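Local structure of orotidine 5'-phosphate decarboxylase (Pyrococcus horikoshii, 2CZ5) at residues A5-E10 with K29-L34; S92-K97 with N129-F134. The protein probably catalyses the decarboxylation of orotidine 5'-monophosphate to uridine 5'-monophosphate, the last step of de novo UMP synthesis, and works as a homodimer. All coordinates share one frame; numbering follows the deposited sequence.

Contact 1: residues A5-E10 with K29-L34; sequences ALDVYE and KVNWPL
Leu34 fills the tight half of this contact by packing its side chain against the carbonyl oxygens of Leu6 and Val8. With CG anti to the backbone N (chi1 -178°), the methyls turn toward 5-10, CD1 3.4 Å from Val8 O and CD2 3.8 Å from Leu6 O; CD1 reaches Val8 CG2. The backbone here bends through two consecutive inverse gamma turns, centred on Leu6 and Asp7. Beside Leu34, Pro33 O meets the Tyr9 ring at its edge, in the ring plane, 3.5 Å from CD1; the Tyr9 hydroxyl continues to Leu69 O of the second subunit. Leu6 N donates to Lys29 O (3.1 Å) where strands 2-5 and 27-31, the first two of the TIM barrel, run parallel; at their C-terminal, catalytic end the first continues as a loop and the second as helix 32-38. There the packing gives way to water. Asp7 and Lys29, both substrate-binding residues, do not touch: Asp7 OD2 and Lys29 NZ stay 4.6 Å apart. One water donates to Asp7 OD1 and Lys29 O and accepts from Lys29 NZ; another accepts from Asn31 ND2 and donates to Asp7 OD2 (2.8 Å). The carboxylate and amide planes stand 73° apart, with Asp7 OD1 3.3 Å from Asn31 CB. Lys29 NZ forms a salt bridge with Asp57 and a hydrogen bond to a bound citrate, and Asn31 ND2 reaches Asp62 of the second subunit.

Contact 2: residues S92-K97 with N129-F134; sequences SVMAVK and NEIEPF
Ile131 lays its two branches against different residues of helix 90-97: CD1 against Met94 and CG2 against Lys97 and Val93. The methionine chain leaves its helix with CG beside the backbone N, and the bend at chi2 (-59°) brings SD over to the isoleucine. SD is modelled 3.2 Å from Ile131 CD1, unusually short for sulfur against a methyl and so doubtful in detail; the two side chains run past each other in opposite directions. Val93 CG1 adds a more distant apolar touch, 4.3 Å from Ile131 CG2.

Lys97 works differently, using its length. Extended as far as CE, it passes along the isoleucine in the opposite sense, placing CD 3.6 Å from Ile131 CG2 and CE 3.2 Å from Ile131 O. Only chi4 bends (-60°), and from there NZ donates to a water (2.9 Å) that in turn donates to Glu132 O. No direct hydrogen bond links the segments; the water supplies a polar bridge beside the apolar packing. Glu132, with positive phi, ends the helix and leads the chain into Pro133. Replacing Lys97 by an alanine would probably uncover one flank of Ile131 CG2 and leave the bridging water without its donor from helix 90-97.

Farther in, Val93 and Pro133 both rest on strand 101-105, at Ile102. Glu130 of helix 121-131 forms a salt bridge with Arg90, a second tie between the two helices. Neighbouring helices in contact outside the strand that separates them in sequence are characteristic of the helical layer round a TIM barrel, to which this pair belongs.

The chain completes contact 1 before it reaches contact 2, and the two do not touch: their centres lie 24 Å apart and their nearest atoms about 10 Å. Both belong to the same closed eight-stranded parallel barrel, yet they occupy different layers. Contact 1 joins the loop after strand 2-5 to strand 27-31 and the start of helix 32-38, where substrate-binding residues gather beside the second subunit. Contact 2 joins helices 90-97 and 121-131 in the outer shell, which come before and after strand 101-105 in the chain. The pair illustrates the usual division of labour in TIM barrels, with strand ends and their loops forming the active site while helices pack round the outside.

Contact 1: residues A5-E10 with K29-L34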
ATOM      1  N   ALA A   5      -2.401   9.366  14.727  1.00 15.35           N
ATOM      2  CA  ALA A   5      -2.453   9.032  13.310  1.00 14.19           C
ATOM      3  C   ALA A   5      -2.617  10.392  12.632  1.00 15.64           C
ATOM      4  O   ALA A   5      -3.728  10.904  12.540  1.00 14.58           O
ATOM      5  CB  ALA A   5      -3.645   8.138  13.019  1.00 12.49           C
ATOM      6  N   LEU A   6      -1.502  10.971  12.190  1.00 17.02           N
ATOM      7  CA  LEU A   6      -1.509  12.298  11.561  1.00 17.28           C
ATOM      8  C   LEU A   6      -1.847  12.259  10.092  1.00 14.63           C
ATOM      9  O   LEU A   6      -0.988  12.516   9.238  1.00 17.75           O
ATOM     10  CB  LEU A   6      -0.148  12.968  11.718  1.00 20.17           C
ATOM     11  CG  LEU A   6      -0.035  14.183  12.634  1.00 27.50           C
ATOM     12  CD1 LEU A   6       1.339  14.781  12.406  1.00 22.28           C
ATOM     13  CD2 LEU A   6      -1.142  15.215  12.359  1.00 15.72           C
ATOM     14  N   ASP A   7      -3.095  11.968   9.785  1.00 16.44           N
ATOM     15  CA  ASP A   7      -3.472  11.857   8.398  1.00 18.56           C
ATOM     16  C   ASP A   7      -4.001  13.135   7.782  1.00 17.22           C
ATOM     17  O   ASP A   7      -5.205  13.277   7.561  1.00 16.61           O
ATOM     18  CB  ASP A   7      -4.467  10.708   8.226  1.00 14.74           C
ATOM     19  CG  ASP A   7      -3.902   9.379   8.738  1.00 17.23           C
ATOM     20  OD1 ASP A   7      -2.688   9.124   8.528  1.00 15.26           O
ATOM     21  OD2 ASP A   7      -4.672   8.604   9.332  1.00 15.28           O
ATOM     22  N   VAL A   8      -3.071  14.058   7.546  1.00 19.06           N
ATOM     23  CA  VAL A   8      -3.349  15.339   6.897  1.00 21.03           C
ATOM     24  C   VAL A   8      -2.300  15.434   5.788  1.00 19.77           C
ATOM     25  O   VAL A   8      -1.302  14.707   5.812  1.00 17.04           O
ATOM     26  CB  VAL A   8      -3.209  16.544   7.874  1.00 21.75           C
ATOM     27  CG1 VAL A   8      -4.216  16.406   9.020  1.00 20.05           C
ATOM     28  CG2 VAL A   8      -1.791  16.642   8.401  1.00 21.56           C
ATOM     29  N   TYR A   9      -2.524  16.311   4.815  1.00 18.79           N
ATOM     30  CA  TYR A   9      -1.593  16.469   3.695  1.00 20.16           C
ATOM     31  C   TYR A   9      -0.458  17.459   3.919  1.00 21.99           C
ATOM     32  O   TYR A   9       0.678  17.221   3.511  1.00 23.40           O
ATOM     33  CB  TYR A   9      -2.324  16.966   2.444  1.00 21.99           C
ATOM     34  CG  TYR A   9      -3.387  16.063   1.895  1.00 21.82           C
ATOM     35  CD1 TYR A   9      -3.119  14.724   1.613  1.00 24.85           C
ATOM     36  CD2 TYR A   9      -4.653  16.563   1.595  1.00 25.79           C
ATOM     37  CE1 TYR A   9      -4.086  13.905   1.043  1.00 23.11           C
ATOM     38  CE2 TYR A   9      -5.628  15.753   1.024  1.00 28.61           C
ATOM     39  CZ  TYR A   9      -5.335  14.423   0.749  1.00 26.53           C
ATOM     40  OH  TYR A   9      -6.296  13.631   0.176  1.00 24.07           O
ATOM     41  N   GLU A  10      -0.803  18.587   4.533  1.00 23.11           N
ATOM     42  CA  GLU A  10       0.117  19.701   4.765  1.00 24.48           C
ATOM     43  C   GLU A  10       1.108  19.567   5.910  1.00 23.43           C
ATOM     44  O   GLU A  10       0.717  19.356   7.053  1.00 23.46           O
ATOM     45  CB  GLU A  10      -0.694  20.983   4.958  1.00 24.87           C
ATOM     46  CG  GLU A  10      -1.740  21.238   3.864  1.00 31.22           C
ATOM     47  CD  GLU A  10      -3.046  20.438   4.040  1.00 39.91           C
ATOM     48  OE1 GLU A  10      -3.919  20.529   3.140  1.00 40.54           O
ATOM     49  OE2 GLU A  10      -3.214  19.728   5.066  1.00 38.47           O
ATOM     50  N   LYS A  29       2.138   8.483  14.024  1.00 13.58           N
ATOM     51  CA  LYS A  29       2.032   7.542  12.915  1.00 12.17           C
ATOM     52  C   LYS A  29       1.761   8.320  11.628  1.00 17.36           C
ATOM     53  O   LYS A  29       0.768   9.045  11.525  1.00 14.61           O
ATOM     54  CB  LYS A  29       0.905   6.548  13.183  1.00 10.92           C
ATOM     55  CG  LYS A  29       0.775   5.437  12.148  1.00 12.43           C
ATOM     56  CD  LYS A  29      -0.245   4.360  12.591  1.00 14.21           C
ATOM     57  CE  LYS A  29      -1.698   4.857  12.597  1.00 15.23           C
ATOM     58  NZ  LYS A  29      -2.204   5.198  11.223  1.00 11.46           N
ATOM     59  N   VAL A  30       2.659   8.152  10.663  1.00 14.82           N
ATOM     60  CA  VAL A  30       2.578   8.828   9.374  1.00 20.72           C
ATOM     61  C   VAL A  30       2.142   7.800   8.330  1.00 21.68           C
ATOM     62  O   VAL A  30       2.651   6.669   8.302  1.00 19.52           O
ATOM     63  CB  VAL A  30       3.970   9.427   8.979  1.00 20.07           C
ATOM     64  CG1 VAL A  30       3.886  10.115   7.622  1.00 18.71           C
ATOM     65  CG2 VAL A  30       4.437  10.419  10.047  1.00 24.32           C
ATOM     66  N   ASN A  31       1.197   8.190   7.478  1.00 17.16           N
ATOM     67  CA  ASN A  31       0.693   7.296   6.445  1.00 18.00           C
ATOM     68  C   ASN A  31       0.983   7.977   5.094  1.00 16.78           C
ATOM     69  O   ASN A  31       1.589   9.051   5.046  1.00 10.63           O
ATOM     70  CB  ASN A  31      -0.818   7.076   6.654  1.00 16.40           C
ATOM     71  CG  ASN A  31      -1.336   5.783   6.015  1.00 16.47           C
ATOM     72  OD1 ASN A  31      -1.018   5.467   4.869  1.00 16.23           O
ATOM     73  ND2 ASN A  31      -2.169   5.050   6.752  1.00 16.73           N
ATOM     74  N   TRP A  32       0.565   7.355   4.004  1.00 15.24           N
ATOM     75  CA  TRP A  32       0.841   7.906   2.684  1.00 16.66           C
ATOM     76  C   TRP A  32       0.278   9.319   2.436  1.00 15.61           C
ATOM     77  O   TRP A  32       0.865  10.084   1.680  1.00 12.86           O
ATOM     78  CB  TRP A  32       0.362   6.928   1.592  1.00 14.10           C
ATOM     79  CG  TRP A  32       1.093   5.582   1.585  1.00 16.38           C
ATOM     80  CD1 TRP A  32       0.542   4.359   1.829  1.00 17.09           C
ATOM     81  CD2 TRP A  32       2.473   5.340   1.257  1.00 16.61           C
ATOM     82  NE1 TRP A  32       1.488   3.368   1.669  1.00 16.20           N
ATOM     83  CE2 TRP A  32       2.680   3.944   1.320  1.00 15.70           C
ATOM     84  CE3 TRP A  32       3.554   6.171   0.917  1.00 16.29           C
ATOM     85  CZ2 TRP A  32       3.923   3.355   1.058  1.00 15.27           C
ATOM     86  CZ3 TRP A  32       4.797   5.584   0.652  1.00 17.62           C
ATOM     87  CH2 TRP A  32       4.966   4.185   0.728  1.00 15.15           C
ATOM     88  N   PRO A  33      -0.849   9.689   3.072  1.00 16.72           N
ATOM     89  CA  PRO A  33      -1.348  11.051   2.809  1.00 18.82           C
ATOM     90  C   PRO A  33      -0.330  12.141   3.132  1.00 17.97           C
ATOM     91  O   PRO A  33      -0.099  13.052   2.337  1.00 16.73           O
ATOM     92  CB  PRO A  33      -2.570  11.152   3.716  1.00 18.51           C
ATOM     93  CG  PRO A  33      -3.095   9.771   3.694  1.00 16.90           C
ATOM     94  CD  PRO A  33      -1.828   8.937   3.872  1.00 12.40           C
ATOM     95  N   LEU A  34       0.288  12.042   4.300  1.00 15.90           N
ATOM     96  CA  LEU A  34       1.256  13.050   4.705  1.00 14.76           C
ATOM     97  C   LEU A  34       2.574  12.933   3.957  1.00 14.97           C
ATOM     98  O   LEU A  34       3.222  13.950   3.677  1.00 17.23           O
ATOM     99  CB  LEU A  34       1.491  12.981   6.216  1.00 16.58           C
ATOM    100  CG  LEU A  34       2.442  14.010   6.843  1.00 15.32           C
ATOM    101  CD1 LEU A  34       1.942  15.461   6.601  1.00 19.67           C
ATOM    102  CD2 LEU A  34       2.530  13.718   8.334  1.00 18.71           C
TER
HETATM  103  O   HOH W   1      -0.493  10.361   7.346  1.00 15.03           O
HETATM  104  O   HOH W   2      -3.573   6.019   8.986  1.00 13.62           O
HETATM  105  O   HOH W   3      -1.334   7.764  10.154  1.00 16.52           O

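Contact 2: residues S92-K97 with N129-F134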
ATOM      1  N   SER A  92       7.476 -11.341   2.172  1.00 15.89           N
ATOM      2  CA  SER A  92       7.324  -9.898   2.055  1.00 16.16           C
ATOM      3  C   SER A  92       7.438  -9.207   3.414  1.00 18.58           C
ATOM      4  O   SER A  92       7.880  -8.056   3.509  1.00 16.45           O
ATOM      5  CB  SER A  92       5.980  -9.563   1.410  1.00 18.72           C
ATOM      6  OG  SER A  92       5.986 -10.005   0.076  1.00 15.69           O
ATOM      7  N   VAL A  93       7.051  -9.909   4.474  1.00 15.40           N
ATOM      8  CA  VAL A  93       7.136  -9.341   5.815  1.00 16.89           C
ATOM      9  C   VAL A  93       8.598  -9.295   6.273  1.00 15.32           C
ATOM     10  O   VAL A  93       9.060  -8.288   6.838  1.00 14.49           O
ATOM     11  CB  VAL A  93       6.283 -10.173   6.819  1.00 18.14           C
ATOM     12  CG1 VAL A  93       6.574  -9.753   8.268  1.00 16.00           C
ATOM     13  CG2 VAL A  93       4.809  -9.983   6.516  1.00 18.80           C
ATOM     14  N   MET A  94       9.325 -10.384   6.031  1.00 18.90           N
ATOM     15  CA  MET A  94      10.728 -10.456   6.434  1.00 18.59           C
ATOM     16  C   MET A  94      11.608  -9.473   5.653  1.00 17.65           C
ATOM     17  O   MET A  94      12.576  -8.944   6.182  1.00 18.24           O
ATOM     18  CB  MET A  94      11.238 -11.882   6.277  1.00 19.69           C
ATOM     19  CG  MET A  94      10.447 -12.918   7.108  1.00 20.63           C
ATOM     20  SD  MET A  94      10.460 -12.559   8.891  1.00 24.62           S
ATOM     21  CE  MET A  94      12.167 -12.181   9.130  1.00 28.03           C
ATOM     22  N   ALA A  95      11.264  -9.204   4.396  1.00 16.95           N
ATOM     23  CA  ALA A  95      12.044  -8.251   3.605  1.00 16.18           C
ATOM     24  C   ALA A  95      12.086  -6.904   4.324  1.00 13.93           C
ATOM     25  O   ALA A  95      13.064  -6.149   4.225  1.00 14.18           O
ATOM     26  CB  ALA A  95      11.419  -8.069   2.202  1.00 14.06           C
ATOM     27  N   VAL A  96      11.007  -6.595   5.035  1.00 15.35           N
ATOM     28  CA  VAL A  96      10.930  -5.341   5.765  1.00 17.16           C
ATOM     29  C   VAL A  96      11.593  -5.468   7.131  1.00 15.85           C
ATOM     30  O   VAL A  96      12.360  -4.593   7.539  1.00 17.59           O
ATOM     31  CB  VAL A  96       9.474  -4.893   5.967  1.00 17.84           C
ATOM     32  CG1 VAL A  96       9.441  -3.561   6.741  1.00 14.76           C
ATOM     33  CG2 VAL A  96       8.775  -4.754   4.599  1.00 15.77           C
ATOM     34  N   LYS A  97      11.305  -6.561   7.825  1.00 18.06           N
ATOM     35  CA  LYS A  97      11.861  -6.795   9.162  1.00 20.55           C
ATOM     36  C   LYS A  97      13.386  -6.824   9.191  1.00 21.55           C
ATOM     37  O   LYS A  97      14.009  -6.445  10.181  1.00 19.48           O
ATOM     38  CB  LYS A  97      11.312  -8.103   9.739  1.00 20.32           C
ATOM     39  CG  LYS A  97      11.622  -8.310  11.227  1.00 22.51           C
ATOM     40  CD  LYS A  97      11.029  -9.618  11.714  1.00 23.93           C
ATOM     41  CE  LYS A  97      11.037  -9.693  13.242  1.00 19.61           C
ATOM     42  NZ  LYS A  97      12.422  -9.592  13.799  1.00 17.28           N
ATOM     43  N   ASN A 129       3.205 -14.631  15.626  1.00 18.74           N
ATOM     44  CA  ASN A 129       3.863 -15.278  16.761  1.00 19.08           C
ATOM     45  C   ASN A 129       5.208 -15.866  16.342  1.00 20.68           C
ATOM     46  O   ASN A 129       6.164 -15.849  17.105  1.00 25.58           O
ATOM     47  CB  ASN A 129       2.980 -16.388  17.352  1.00 20.95           C
ATOM     48  CG  ASN A 129       1.882 -15.846  18.268  1.00 20.44           C
ATOM     49  OD1 ASN A 129       1.963 -14.721  18.749  1.00 22.76           O
ATOM     50  ND2 ASN A 129       0.866 -16.665  18.532  1.00 21.88           N
ATOM     51  N   GLU A 130       5.280 -16.389  15.124  1.00 19.29           N
ATOM     52  CA  GLU A 130       6.517 -16.978  14.632  1.00 21.82           C
ATOM     53  C   GLU A 130       7.560 -15.908  14.273  1.00 22.58           C
ATOM     54  O   GLU A 130       8.750 -16.021  14.612  1.00 19.42           O
ATOM     55  CB  GLU A 130       6.178 -17.876  13.433  1.00 22.97           C
ATOM     56  CG  GLU A 130       7.344 -18.632  12.818  1.00 30.82           C
ATOM     57  CD  GLU A 130       8.037 -17.852  11.713  1.00 35.16           C
ATOM     58  OE1 GLU A 130       7.324 -17.320  10.824  1.00 33.41           O
ATOM     59  OE2 GLU A 130       9.291 -17.787  11.731  1.00 34.94           O
ATOM     60  N   ILE A 131       7.107 -14.853  13.606  1.00 19.92           N
ATOM     61  CA  ILE A 131       7.976 -13.757  13.189  1.00 19.24           C
ATOM     62  C   ILE A 131       8.472 -12.879  14.331  1.00 16.20           C
ATOM     63  O   ILE A 131       9.610 -12.393  14.312  1.00 19.10           O
ATOM     64  CB  ILE A 131       7.221 -12.835  12.184  1.00 20.14           C
ATOM     65  CG1 ILE A 131       6.833 -13.637  10.943  1.00 25.50           C
ATOM     66  CG2 ILE A 131       8.067 -11.616  11.839  1.00 15.26           C
ATOM     67  CD1 ILE A 131       7.995 -14.141  10.156  1.00 37.57           C
ATOM     68  N   GLU A 132       7.593 -12.673  15.310  1.00 16.98           N
ATOM     69  CA  GLU A 132       7.827 -11.829  16.487  1.00 18.24           C
ATOM     70  C   GLU A 132       8.101 -10.367  16.161  1.00 17.59           C
ATOM     71  O   GLU A 132       9.170  -9.826  16.445  1.00 17.25           O
ATOM     72  CB  GLU A 132       8.947 -12.403  17.369  1.00 20.94           C
ATOM     73  CG  GLU A 132       8.640 -13.821  17.817  1.00 23.17           C
ATOM     74  CD  GLU A 132       9.585 -14.318  18.902  1.00 29.66           C
ATOM     75  OE1 GLU A 132       9.546 -13.780  20.024  1.00 33.79           O
ATOM     76  OE2 GLU A 132      10.367 -15.244  18.628  1.00 33.94           O
ATOM     77  N   PRO A 133       7.126  -9.699  15.528  1.00 16.00           N
ATOM     78  CA  PRO A 133       7.317  -8.290  15.195  1.00 16.75           C
ATOM     79  C   PRO A 133       7.268  -7.478  16.489  1.00 18.36           C
ATOM     80  O   PRO A 133       7.020  -8.025  17.569  1.00 14.98           O
ATOM     81  CB  PRO A 133       6.109  -7.987  14.316  1.00 12.17           C
ATOM     82  CG  PRO A 133       5.036  -8.822  14.974  1.00 14.28           C
ATOM     83  CD  PRO A 133       5.768 -10.146  15.171  1.00 13.92           C
ATOM     84  N   PHE A 134       7.477  -6.172  16.385  1.00 18.98           N
ATOM     85  CA  PHE A 134       7.399  -5.335  17.570  1.00 19.30           C
ATOM     86  C   PHE A 134       5.960  -5.387  18.098  1.00 19.62           C
ATOM     87  O   PHE A 134       5.725  -5.434  19.307  1.00 18.38           O
ATOM     88  CB  PHE A 134       7.793  -3.894  17.232  1.00 18.62           C
ATOM     89  CG  PHE A 134       7.351  -2.901  18.257  1.00 21.63           C
ATOM     90  CD1 PHE A 134       6.238  -2.090  18.023  1.00 20.01           C
ATOM     91  CD2 PHE A 134       8.025  -2.786  19.468  1.00 20.72           C
ATOM     92  CE1 PHE A 134       5.803  -1.176  18.983  1.00 20.39           C
ATOM     93  CE2 PHE A 134       7.595  -1.868  20.443  1.00 24.40           C
ATOM     94  CZ  PHE A 134       6.484  -1.066  20.195  1.00 23.81           C
TER
HETATM   95  O   HOH W   4      11.942 -10.486  16.481  1.00 32.62           O